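Local coordinates for fibrillarin-like pre-rRNA processing protein (Archaeoglobus fulgidus, PDB 1NT2), which transfers the methyl group of S-adenosylmethionine to ribose 2'-hydroxyls of rRNA and tRNA at sites set by a guide RNA, within box C/D sRNPs, at the interface of chains A and B. Sequence-based numbering; all coordinates share one arbitrary frame. Chains: chain A, Fibrillarin-like pre-rRNA processing protein; chain B, conserved hypothetical protein.

The interface of chains A and B. Residues chain A 118-124, 149; chain B 4-6, 28-30, 34, 38.
The loop that follows the 3-10 helix 117-119 of the fibrillarin methyltransferase fold settles into the N-terminal part of its Nop5 partner, with A:Gly122 at the tip of the approach. Its carbonyl oxygen accepts a hydrogen bond from the backbone amide of B:Trp6, A:Gly122 O to B:Trp6 N 2.9 Å, with the donor lying in the carbonyl plane, though bent, 140° at H. A:Gly122 O also lies in plane at the edge of the B:Trp6 indole, 3.8 Å from B:Trp6 CD1, and B:Val38 brings CG1, anti to its backbone N, alongside it. Lacking a side chain, A:Gly122 lets the B:Ala28 methyl pack against its backbone, B:Ala28 CB to A:Gly122 CA 3.7 Å. A:Ile123 extends CG1 from beside its own backbone N (chi1 -61°) to the same methyl, 4.0 Å from B:Ala28 CB, and crosses B:Trp6 at about a right angle. On the other flank B:Asn30 lies next to A:Ser121, whose hydroxyl OG makes at most a weak hydrogen bond to the B:Asn30 carbonyl O. The B:Asn30 carboxamide turns back to its own chain: OD1 receives the B:Asn4 amide on a lone pair at 3.3 Å from N, while ND2 donates to B:Asn4 O at 2.8 Å from above the carbonyl plane. The first bond is nearly straight (170° at H) and the second strongly bent; together they should restrain the amide's rotation and tie the segment of B:Asn30 to strand 3-4, leaving B:Asn30 ND2 3.8 Å from A:Gly122 CA.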
ATOM      1  N   TRP A 118      30.211  18.489  21.264  1.00 25.28           N
ATOM      2  CA  TRP A 118      30.516  19.730  20.572  1.00 24.86           C
ATOM      3  C   TRP A 118      29.324  20.677  20.594  1.00 23.36           C
ATOM      4  O   TRP A 118      29.478  21.897  20.521  1.00 22.97           O
ATOM      5  CB  TRP A 118      30.947  19.434  19.134  1.00 26.60           C
ATOM      6  CG  TRP A 118      30.051  18.502  18.403  1.00 30.85           C
ATOM      7  CD1 TRP A 118      28.900  18.815  17.733  1.00 33.22           C
ATOM      8  CD2 TRP A 118      30.228  17.089  18.263  1.00 33.51           C
ATOM      9  NE1 TRP A 118      28.349  17.677  17.176  1.00 34.68           N
ATOM     10  CE2 TRP A 118      29.147  16.606  17.488  1.00 34.99           C
ATOM     11  CE3 TRP A 118      31.196  16.181  18.718  1.00 33.57           C
ATOM     12  CZ2 TRP A 118      29.008  15.250  17.157  1.00 36.15           C
ATOM     13  CZ3 TRP A 118      31.058  14.836  18.391  1.00 34.41           C
ATOM     14  CH2 TRP A 118      29.973  14.383  17.617  1.00 35.43           C
ATOM     15  N   LYS A 119      28.136  20.104  20.709  1.00 21.58           N
ATOM     16  CA  LYS A 119      26.914  20.879  20.741  1.00 20.43           C
ATOM     17  C   LYS A 119      26.853  21.793  21.963  1.00 19.79           C
ATOM     18  O   LYS A 119      26.308  22.889  21.899  1.00 19.90           O
ATOM     19  CB  LYS A 119      25.722  19.934  20.755  1.00 22.28           C
ATOM     20  CG  LYS A 119      24.594  20.350  19.860  1.00 22.48           C
ATOM     21  CD  LYS A 119      24.977  20.148  18.417  1.00 22.79           C
ATOM     22  CE  LYS A 119      23.766  20.325  17.520  1.00 23.94           C
ATOM     23  NZ  LYS A 119      22.673  19.368  17.834  1.00 21.69           N
ATOM     24  N   TYR A 120      27.398  21.336  23.084  1.00 19.88           N
ATOM     25  CA  TYR A 120      27.391  22.134  24.310  1.00 22.32           C
ATOM     26  C   TYR A 120      28.828  22.443  24.775  1.00 24.43           C
ATOM     27  O   TYR A 120      29.061  22.922  25.892  1.00 25.07           O
ATOM     28  CB  TYR A 120      26.588  21.403  25.411  1.00 19.90           C
ATOM     29  CG  TYR A 120      27.053  19.991  25.720  1.00 17.68           C
ATOM     30  CD1 TYR A 120      28.274  19.760  26.355  1.00 17.31           C
ATOM     31  CD2 TYR A 120      26.298  18.885  25.338  1.00 15.01           C
ATOM     32  CE1 TYR A 120      28.733  18.466  26.595  1.00 15.03           C
ATOM     33  CE2 TYR A 120      26.751  17.588  25.576  1.00 13.83           C
ATOM     34  CZ  TYR A 120      27.969  17.387  26.205  1.00 13.67           C
ATOM     35  OH  TYR A 120      28.427  16.112  26.445  1.00 12.24           O
ATOM     36  N   SER A 121      29.780  22.180  23.881  1.00 25.73           N
ATOM     37  CA  SER A 121      31.203  22.390  24.131  1.00 26.34           C
ATOM     38  C   SER A 121      31.550  23.793  24.597  1.00 27.74           C
ATOM     39  O   SER A 121      32.629  24.017  25.141  1.00 28.16           O
ATOM     40  CB  SER A 121      32.014  22.102  22.869  1.00 25.45           C
ATOM     41  OG  SER A 121      32.228  23.295  22.135  1.00 21.74           O
ATOM     42  N   GLY A 122      30.660  24.747  24.359  1.00 29.23           N
ATOM     43  CA  GLY A 122      30.939  26.106  24.790  1.00 31.82           C
ATOM     44  C   GLY A 122      30.319  26.448  26.139  1.00 33.09           C
ATOM     45  O   GLY A 122      30.162  27.627  26.475  1.00 32.46           O
ATOM     46  N   ILE A 123      29.965  25.418  26.909  1.00 33.34           N
ATOM     47  CA  ILE A 123      29.346  25.599  28.220  1.00 33.15           C
ATOM     48  C   ILE A 123      30.145  24.832  29.258  1.00 33.68           C
ATOM     49  O   ILE A 123      30.395  25.313  30.366  1.00 33.84           O
ATOM     50  CB  ILE A 123      27.890  25.052  28.248  1.00 32.47           C
ATOM     51  CG1 ILE A 123      27.013  25.804  27.245  1.00 30.60           C
ATOM     52  CG2 ILE A 123      27.308  25.194  29.649  1.00 33.02           C
ATOM     53  CD1 ILE A 123      25.581  25.320  27.205  1.00 27.53           C
ATOM     54  N   VAL A 124      30.538  23.624  28.895  1.00 34.16           N
ATOM     55  CA  VAL A 124      31.296  22.794  29.804  1.00 35.75           C
ATOM     56  C   VAL A 124      32.756  23.218  29.804  1.00 37.28           C
ATOM     57  O   VAL A 124      33.356  23.414  28.749  1.00 37.55           O
ATOM     58  CB  VAL A 124      31.181  21.315  29.407  1.00 34.73           C
ATOM     59  CG1 VAL A 124      31.948  20.450  30.379  1.00 33.70           C
ATOM     60  CG2 VAL A 124      29.717  20.916  29.375  1.00 34.65           C
ATOM     61  N   PHE A 149      36.822  16.411  24.471  1.00 39.71           N
ATOM     62  CA  PHE A 149      36.371  17.773  24.703  1.00 38.51           C
ATOM     63  C   PHE A 149      36.652  18.396  26.061  1.00 38.00           C
ATOM     64  O   PHE A 149      37.173  19.505  26.120  1.00 37.59           O
ATOM     65  CB  PHE A 149      34.869  17.895  24.426  1.00 36.63           C
ATOM     66  CG  PHE A 149      34.545  18.169  22.992  1.00 36.09           C
ATOM     67  CD1 PHE A 149      34.768  17.199  22.014  1.00 35.99           C
ATOM     68  CD2 PHE A 149      34.032  19.403  22.608  1.00 35.07           C
ATOM     69  CE1 PHE A 149      34.484  17.450  20.668  1.00 33.95           C
ATOM     70  CE2 PHE A 149      33.746  19.668  21.267  1.00 34.84           C
ATOM     71  CZ  PHE A 149      33.973  18.688  20.295  1.00 34.67           C
TER
ATOM     72  N   ASN B   4      32.274  30.170  20.248  1.00 50.91           N
ATOM     73  CA  ASN B   4      30.937  30.422  20.769  1.00 48.18           C
ATOM     74  C   ASN B   4      30.770  29.914  22.196  1.00 46.93           C
ATOM     75  O   ASN B   4      30.426  28.760  22.413  1.00 47.41           O
ATOM     76  CB  ASN B   4      29.878  29.764  19.872  1.00 46.17           C
ATOM     77  CG  ASN B   4      29.992  30.179  18.409  1.00 45.26           C
ATOM     78  OD1 ASN B   4      30.558  29.453  17.585  1.00 42.99           O
ATOM     79  ND2 ASN B   4      29.453  31.354  18.081  1.00 43.84           N
ATOM     80  N   LEU B   5      31.017  30.779  23.169  1.00 45.64           N
ATOM     81  CA  LEU B   5      30.865  30.391  24.561  1.00 44.67           C
ATOM     82  C   LEU B   5      29.491  30.861  25.024  1.00 44.00           C
ATOM     83  O   LEU B   5      28.888  31.723  24.390  1.00 44.82           O
ATOM     84  CB  LEU B   5      31.969  31.024  25.397  1.00 45.03           C
ATOM     85  CG  LEU B   5      33.364  30.945  24.765  1.00 45.58           C
ATOM     86  CD1 LEU B   5      34.395  31.342  25.817  1.00 46.12           C
ATOM     87  CD2 LEU B   5      33.651  29.543  24.226  1.00 44.32           C
ATOM     88  N   TRP B   6      28.996  30.307  26.125  1.00 42.43           N
ATOM     89  CA  TRP B   6      27.668  30.659  26.619  1.00 41.44           C
ATOM     90  C   TRP B   6      27.387  32.126  26.931  1.00 42.83           C
ATOM     91  O   TRP B   6      26.222  32.520  27.006  1.00 43.37           O
ATOM     92  CB  TRP B   6      27.304  29.815  27.843  1.00 39.04           C
ATOM     93  CG  TRP B   6      28.052  30.134  29.113  1.00 36.49           C
ATOM     94  CD1 TRP B   6      29.234  29.585  29.536  1.00 35.82           C
ATOM     95  CD2 TRP B   6      27.631  31.027  30.151  1.00 34.46           C
ATOM     96  NE1 TRP B   6      29.567  30.075  30.775  1.00 34.37           N
ATOM     97  CE2 TRP B   6      28.601  30.962  31.176  1.00 33.66           C
ATOM     98  CE3 TRP B   6      26.525  31.872  30.317  1.00 33.61           C
ATOM     99  CZ2 TRP B   6      28.501  31.711  32.350  1.00 33.24           C
ATOM    100  CZ3 TRP B   6      26.423  32.613  31.482  1.00 33.68           C
ATOM    101  CH2 TRP B   6      27.408  32.527  32.487  1.00 33.54           C
ATOM    102  N   ALA B  28      26.046  27.895  21.888  1.00 31.18           N
ATOM    103  CA  ALA B  28      27.451  27.558  22.130  1.00 31.72           C
ATOM    104  C   ALA B  28      27.968  26.440  21.215  1.00 33.86           C
ATOM    105  O   ALA B  28      28.395  25.380  21.685  1.00 33.09           O
ATOM    106  CB  ALA B  28      27.646  27.169  23.577  1.00 30.11           C
ATOM    107  N   GLU B  29      27.942  26.714  19.909  1.00 37.28           N
ATOM    108  CA  GLU B  29      28.380  25.793  18.850  1.00 39.72           C
ATOM    109  C   GLU B  29      29.891  25.864  18.563  1.00 39.04           C
ATOM    110  O   GLU B  29      30.413  26.884  18.094  1.00 39.42           O
ATOM    111  CB  GLU B  29      27.588  26.075  17.541  1.00 43.36           C
ATOM    112  CG  GLU B  29      27.667  27.549  16.997  1.00 45.97           C
ATOM    113  CD  GLU B  29      26.927  27.801  15.651  1.00 47.03           C
ATOM    114  OE1 GLU B  29      26.832  28.989  15.242  1.00 45.51           O
ATOM    115  OE2 GLU B  29      26.451  26.829  15.004  1.00 46.70           O
ATOM    116  N   ASN B  30      30.587  24.774  18.857  1.00 36.56           N
ATOM    117  CA  ASN B  30      32.018  24.691  18.617  1.00 35.69           C
ATOM    118  C   ASN B  30      32.236  23.257  18.191  1.00 35.81           C
ATOM    119  O   ASN B  30      31.871  22.347  18.920  1.00 37.05           O
ATOM    120  CB  ASN B  30      32.790  24.998  19.896  1.00 35.54           C
ATOM    121  CG  ASN B  30      32.859  26.482  20.194  1.00 34.74           C
ATOM    122  OD1 ASN B  30      33.502  27.235  19.472  1.00 36.23           O
ATOM    123  ND2 ASN B  30      32.195  26.909  21.257  1.00 34.96           N
ATOM    124  N   LEU B  34      37.968  23.062  22.908  1.00 34.81           N
ATOM    125  CA  LEU B  34      38.466  24.428  23.031  1.00 36.24           C
ATOM    126  C   LEU B  34      39.889  24.418  23.593  1.00 39.09           C
ATOM    127  O   LEU B  34      40.249  23.515  24.358  1.00 40.45           O
ATOM    128  CB  LEU B  34      37.550  25.255  23.928  1.00 33.40           C
ATOM    129  CG  LEU B  34      36.082  25.359  23.511  1.00 31.47           C
ATOM    130  CD1 LEU B  34      35.466  26.582  24.179  1.00 29.98           C
ATOM    131  CD2 LEU B  34      35.967  25.482  22.005  1.00 29.20           C
ATOM    132  N   VAL B  38      36.650  27.798  29.255  1.00 51.96           N
ATOM    133  CA  VAL B  38      35.509  28.698  29.151  1.00 52.95           C
ATOM    134  C   VAL B  38      35.236  29.329  30.511  1.00 52.90           C
ATOM    135  O   VAL B  38      34.862  30.498  30.617  1.00 51.73           O
ATOM    136  CB  VAL B  38      34.252  27.946  28.695  1.00 53.05           C
ATOM    137  CG1 VAL B  38      33.120  28.941  28.418  1.00 52.20           C
ATOM    138  CG2 VAL B  38      34.575  27.114  27.467  1.00 52.43           C
TER